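Local atomic coordinates of protein of uncharacterized function (DUF1076) (Salmonella typhi, PDB entry 6IAI), a protein that is a type III secretion effector acting as an E3/E4 ubiquitin ligase that binds K48- and K63-linked diubiquitin, represented here by its N-terminal part. Residues D37-N42 against I106-Q111. Numbering follows the deposited sequence.
Sequences DKLSEN and IRLERQ
Gln111 OE1 accepts the backbone N-H of Leu39 in a fairly straight bond, N to OE1 2.8 Å with 162° at the hydrogen. The same carboxamide offers NE2 to Asp37 O, a weak bond of 3.3 Å, so one glutamine bridges two backbone groups on either side of Lys38, mimicking a parallel-strand neighbour. This is a helix-to-loop contact in the N-terminal part of an NleG-family effector: the loop entering helix 41-53 lies against the late turns of helix 91-113, and both pack with strand 59-63 of the mixed sheet. Gln111 reaches across with its chain extended beyond CG (chi2 178°), crossing Leu39 at about a right angle; Leu39 N lies tilted from the carbonyl plane of the amide. The two bonds, the second weak, are consistent with this flip of the carboxamide, OE1 toward Leu39 N and NE2 toward Asp37 O. On the buried side, Leu39 CD1 meets Leu108 CD1 at 4.1 Å, a small apolar contact that both leucines extend onto Leu63; Leu44 and Ile47 also touch Leu39. On the more exposed side, Lys38 CD lies over one face of the amide at its oxygen end, 3.3 Å from Gln111 OE1. Bends at chi2 and chi4 curl the lysine back along its own segment, where NZ forms a salt bridge with Glu41 OE1 and also bonds to Leu39 O. Ser40, at the N-cap position, caps helix 41-53 through OG to Asp43 N. Earlier in the segment, Asp37 OD1 takes the N-H of Lys38, its N 2.9 Å away, on the anti side and 31° out of the carboxylate plane.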
loop_
_atom_site.group_PDB
_atom_site.type_symbol
_atom_site.label_atom_id
_atom_site.label_comp_id
_atom_site.label_asym_id
_atom_site.label_seq_id
_atom_site.Cartn_x
_atom_site.Cartn_y
_atom_site.Cartn_z
ATOM N N ASP A 37 0.955 -3.833 -11.367
ATOM C CA ASP A 37 1.611 -3.124 -12.455
ATOM C C ASP A 37 2.033 -1.772 -11.865
ATOM O O ASP A 37 1.898 -1.549 -10.660
ATOM C CB ASP A 37 0.630 -2.927 -13.644
ATOM C CG ASP A 37 1.237 -2.799 -15.037
ATOM O OD1 ASP A 37 2.435 -2.437 -15.141
ATOM O OD2 ASP A 37 0.496 -3.016 -16.029
ATOM N N LYS A 38 2.517 -0.863 -12.711
ATOM C CA LYS A 38 2.939 0.462 -12.302
ATOM C C LYS A 38 1.705 1.309 -11.892
ATOM O O LYS A 38 0.761 1.420 -12.672
ATOM C CB LYS A 38 3.771 1.090 -13.454
ATOM C CG LYS A 38 4.083 2.591 -13.367
ATOM C CD LYS A 38 4.955 3.007 -12.153
ATOM C CE LYS A 38 5.423 4.444 -12.240
ATOM N NZ LYS A 38 4.302 5.414 -12.462
ATOM N N LEU A 39 1.695 1.856 -10.651
ATOM C CA LEU A 39 0.634 2.749 -10.177
ATOM C C LEU A 39 0.803 4.088 -10.887
ATOM O O LEU A 39 1.898 4.386 -11.358
ATOM C CB LEU A 39 0.711 3.013 -8.657
ATOM C CG LEU A 39 0.670 1.882 -7.624
ATOM C CD1 LEU A 39 0.156 2.415 -6.304
ATOM C CD2 LEU A 39 -0.187 0.730 -8.043
ATOM N N SER A 40 -0.249 4.930 -10.923
ATOM C CA SER A 40 -0.113 6.245 -11.561
ATOM C C SER A 40 0.815 7.134 -10.710
ATOM O O SER A 40 1.044 6.833 -9.537
ATOM C CB SER A 40 -1.484 6.894 -11.776
ATOM O OG SER A 40 -1.979 7.606 -10.651
ATOM N N GLU A 41 1.334 8.219 -11.287
ATOM C CA GLU A 41 2.184 9.158 -10.569
ATOM C C GLU A 41 1.415 9.866 -9.470
ATOM O O GLU A 41 1.981 10.108 -8.397
ATOM C CB GLU A 41 2.841 10.169 -11.537
ATOM C CG GLU A 41 3.961 9.559 -12.378
ATOM C CD GLU A 41 5.155 8.974 -11.640
ATOM O OE1 GLU A 41 5.600 7.866 -12.021
ATOM O OE2 GLU A 41 5.645 9.616 -10.683
ATOM N N ASN A 42 0.115 10.176 -9.717
ATOM C CA ASN A 42 -0.781 10.801 -8.726
ATOM C C ASN A 42 -0.976 9.869 -7.525
ATOM O O ASN A 42 -0.962 10.349 -6.410
ATOM C CB ASN A 42 -2.150 11.123 -9.331
ATOM C CG ASN A 42 -2.225 12.315 -10.244
ATOM O OD1 ASN A 42 -1.526 13.325 -10.077
ATOM N ND2 ASN A 42 -3.213 12.274 -11.132
ATOM N N ILE A 106 7.700 -5.432 -2.687
ATOM C CA ILE A 106 8.961 -5.065 -3.346
ATOM C C ILE A 106 8.685 -4.044 -4.438
ATOM O O ILE A 106 9.377 -3.028 -4.534
ATOM C CB ILE A 106 9.709 -6.323 -3.941
ATOM C CG1 ILE A 106 10.226 -7.333 -2.883
ATOM C CG2 ILE A 106 10.841 -5.918 -4.875
ATOM C CD1 ILE A 106 11.042 -6.814 -1.744
ATOM N N ARG A 107 7.687 -4.336 -5.289
ATOM C CA ARG A 107 7.306 -3.502 -6.440
ATOM C C ARG A 107 6.816 -2.145 -6.008
ATOM O O ARG A 107 7.247 -1.131 -6.577
ATOM C CB ARG A 107 6.260 -4.218 -7.301
ATOM C CG ARG A 107 6.867 -5.288 -8.196
ATOM C CD ARG A 107 5.824 -6.269 -8.668
ATOM N NE ARG A 107 6.450 -7.461 -9.235
ATOM C CZ ARG A 107 6.664 -7.649 -10.527
ATOM N NH1 ARG A 107 6.275 -6.734 -11.413
ATOM N NH2 ARG A 107 7.260 -8.757 -10.949
ATOM N N LEU A 108 5.957 -2.110 -4.970
ATOM C CA LEU A 108 5.459 -0.856 -4.419
ATOM C C LEU A 108 6.622 0.007 -3.900
ATOM O O LEU A 108 6.710 1.186 -4.259
ATOM C CB LEU A 108 4.368 -1.093 -3.342
ATOM C CG LEU A 108 3.721 0.167 -2.772
ATOM C CD1 LEU A 108 3.109 1.038 -3.884
ATOM C CD2 LEU A 108 2.756 -0.172 -1.657
ATOM N N GLU A 109 7.552 -0.598 -3.133
ATOM C CA GLU A 109 8.758 0.089 -2.622
ATOM C C GLU A 109 9.608 0.672 -3.747
ATOM O O GLU A 109 9.965 1.850 -3.712
ATOM C CB GLU A 109 9.582 -0.859 -1.749
ATOM C CG GLU A 109 10.418 -0.095 -0.744
ATOM C CD GLU A 109 11.178 -0.983 0.200
ATOM O OE1 GLU A 109 10.560 -1.486 1.166
ATOM O OE2 GLU A 109 12.380 -1.220 -0.055
ATOM N N ARG A 110 9.843 -0.133 -4.780
ATOM C CA ARG A 110 10.606 0.249 -5.965
ATOM C C ARG A 110 9.968 1.438 -6.651
ATOM O O ARG A 110 10.668 2.381 -6.984
ATOM C CB ARG A 110 10.723 -0.962 -6.906
ATOM C CG ARG A 110 11.687 -0.785 -8.077
ATOM C CD ARG A 110 11.838 -2.090 -8.836
ATOM N NE ARG A 110 12.555 -3.113 -8.064
ATOM C CZ ARG A 110 12.192 -4.392 -7.960
ATOM N NH1 ARG A 110 11.099 -4.834 -8.574
ATOM N NH2 ARG A 110 12.921 -5.237 -7.243
ATOM N N GLN A 111 8.627 1.436 -6.821
ATOM C CA GLN A 111 7.912 2.554 -7.460
ATOM C C GLN A 111 7.914 3.826 -6.601
ATOM O O GLN A 111 8.027 4.936 -7.135
ATOM C CB GLN A 111 6.489 2.152 -7.804
ATOM C CG GLN A 111 6.380 1.019 -8.834
ATOM C CD GLN A 111 4.917 0.696 -9.041
ATOM O OE1 GLN A 111 4.086 1.591 -9.260
ATOM N NE2 GLN A 111 4.562 -0.583 -8.943
#